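Local coordinates for protein dTDP Sugar Isomerase (Desulfovibrio desulfuricans subsp. desulfuricans str. G20, PDB 3EJK) that probably catalyses the 3,5-epimerisation of dTDP-4-dehydro-6-deoxy-alpha-D-glucose to dTDP-4-dehydro-beta-L-rhamnose, at residues Gly125-Gly130 and Phe161-Ala166. Sequence-based numbering, arbitrary orientation.
Sequences GFAATG and FSWAGA
The indole of Trp163 rests against the backbone of Gly125 and Phe126 and the methyl of Ala127, and these contacts account for the 135 Å² buried between the segments, with no hydrogen bond between them. Along 161-166, Phe161 comes first and meets the indole face turned from the strand: its CE2 stands 3.6 Å above the Trp163 ring plane, over the centre, with Trp163 CD2 in the plane of the phenyl. An edge of Phe161 is therefore directed at the indole face on the side opposite the strand. Ser162 starts a turn, its O accepting from Gly165 N at 3.1 Å; its OG makes a further, weak bond to the same NH.

At Trp163, CG lies anti to the carbonyl carbon (chi1 -79°), a torsion that carries the indole across to the strand. The six-membered ring does the touching, approached obliquely: CZ2 comes to 3.6 Å from Gly125 C, CH2 to 3.9 Å from Phe126 CA, and CZ3 to 3.8 Å from Ala127 CB. Gly125 has no side chain, so the ring meets its main chain directly.

Strand 123-128 belongs to the cupin beta-barrel expected of this epimerase family, pairing on its two sides with strands 65-71 and 84-90. The alternation of its residues is evident here: Ala127 points toward Trp163, whereas Phe126 points away, packing against Phe78, its side chain lying about 3 Å, between nearest atoms, from a bound citrate that is probably from the crystallisation liquor. Trp163 thus covers the other surface of this sheet, also meeting Val65, Ala67 and the ring of Trp68.

Residues 163-165 have helical backbone angles, and Ala166 N bonds to Trp163 O at 3.1 Å, so two overlapping turns, 162-165 and 163-166, both include the tryptophan.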
loop_
_atom_site.group_PDB
_atom_site.type_symbol
_atom_site.label_atom_id
_atom_site.label_comp_id
_atom_site.label_asym_id
_atom_site.label_seq_id
_atom_site.Cartn_x
_atom_site.Cartn_y
_atom_site.Cartn_z
ATOM N N GLY A 125 -10.766 6.036 14.474
ATOM C CA GLY A 125 -9.472 6.239 15.110
ATOM C C GLY A 125 -8.722 4.923 15.111
ATOM O O GLY A 125 -9.325 3.855 15.033
ATOM N N PHE A 126 -7.404 5.002 15.177
ATOM C CA PHE A 126 -6.598 3.782 15.217
ATOM C C PHE A 126 -5.245 4.017 15.854
ATOM O O PHE A 126 -4.749 5.146 15.913
ATOM C CB PHE A 126 -6.460 3.153 13.821
ATOM C CG PHE A 126 -5.943 4.097 12.760
ATOM C CD1 PHE A 126 -4.597 4.263 12.557
ATOM C CD2 PHE A 126 -6.821 4.813 11.961
ATOM C CE1 PHE A 126 -4.120 5.113 11.572
ATOM C CE2 PHE A 126 -6.360 5.668 10.992
ATOM C CZ PHE A 126 -4.998 5.827 10.796
ATOM N N ALA A 127 -4.691 2.927 16.361
ATOM C CA ALA A 127 -3.392 2.927 17.022
ATOM C C ALA A 127 -2.603 1.658 16.755
ATOM O O ALA A 127 -3.154 0.581 16.636
ATOM C CB ALA A 127 -3.563 3.121 18.530
ATOM N N ALA A 128 -1.288 1.833 16.694
ATOM C CA ALA A 128 -0.359 0.728 16.492
ATOM C C ALA A 128 -0.069 0.038 17.811
ATOM O O ALA A 128 0.259 0.669 18.808
ATOM C CB ALA A 128 0.968 1.219 15.848
ATOM N N THR A 129 -0.186 -1.279 17.788
ATOM C CA THR A 129 0.104 -2.116 18.952
ATOM C C THR A 129 1.489 -2.718 18.847
ATOM O O THR A 129 2.123 -2.753 17.787
ATOM C CB THR A 129 -0.906 -3.275 19.085
ATOM O OG1 THR A 129 -0.740 -4.160 17.976
ATOM C CG2 THR A 129 -2.339 -2.758 19.107
ATOM N N GLY A 130 1.991 -3.166 19.972
ATOM C CA GLY A 130 3.287 -3.823 19.966
ATOM C C GLY A 130 4.444 -2.862 20.040
ATOM O O GLY A 130 4.326 -1.757 20.549
ATOM N N PHE A 161 -15.058 6.395 23.524
ATOM C CA PHE A 161 -13.960 5.450 23.654
ATOM C C PHE A 161 -12.687 6.135 24.123
ATOM O O PHE A 161 -12.242 7.115 23.535
ATOM C CB PHE A 161 -13.681 4.713 22.339
ATOM C CG PHE A 161 -12.577 3.699 22.453
ATOM C CD1 PHE A 161 -12.842 2.430 22.902
ATOM C CD2 PHE A 161 -11.269 4.027 22.131
ATOM C CE1 PHE A 161 -11.823 1.486 23.026
ATOM C CE2 PHE A 161 -10.246 3.098 22.255
ATOM C CZ PHE A 161 -10.532 1.815 22.709
ATOM N N SER A 162 -12.084 5.549 25.147
ATOM C CA SER A 162 -10.860 6.086 25.747
ATOM C C SER A 162 -9.587 5.441 25.231
ATOM O O SER A 162 -9.219 4.347 25.621
ATOM C CB SER A 162 -10.905 5.933 27.261
ATOM O OG SER A 162 -9.722 6.421 27.847
ATOM N N TRP A 163 -8.898 6.155 24.369
ATOM C CA TRP A 163 -7.635 5.664 23.838
ATOM C C TRP A 163 -6.622 5.560 24.938
ATOM O O TRP A 163 -5.737 4.717 24.906
ATOM C CB TRP A 163 -7.079 6.560 22.732
ATOM C CG TRP A 163 -7.750 6.297 21.477
ATOM C CD1 TRP A 163 -8.639 7.098 20.837
ATOM C CD2 TRP A 163 -7.643 5.106 20.699
ATOM N NE1 TRP A 163 -9.076 6.487 19.694
ATOM C CE2 TRP A 163 -8.485 5.259 19.588
ATOM C CE3 TRP A 163 -6.920 3.919 20.837
ATOM C CZ2 TRP A 163 -8.629 4.274 18.622
ATOM C CZ3 TRP A 163 -7.064 2.942 19.868
ATOM C CH2 TRP A 163 -7.910 3.126 18.780
ATOM N N ALA A 164 -6.788 6.402 25.942
ATOM C CA ALA A 164 -5.814 6.432 27.045
ATOM C C ALA A 164 -5.893 5.143 27.837
ATOM O O ALA A 164 -4.940 4.710 28.475
ATOM C CB ALA A 164 -6.058 7.613 27.949
ATOM N N GLY A 165 -7.050 4.518 27.760
ATOM C CA GLY A 165 -7.314 3.308 28.508
ATOM C C GLY A 165 -7.086 2.053 27.701
ATOM O O GLY A 165 -7.139 0.953 28.228
ATOM N N ALA A 166 -6.807 2.215 26.422
ATOM C CA ALA A 166 -6.627 1.043 25.525
ATOM C C ALA A 166 -5.384 0.216 25.796
ATOM O O ALA A 166 -4.330 0.721 26.161
ATOM C CB ALA A 166 -6.633 1.473 24.045
#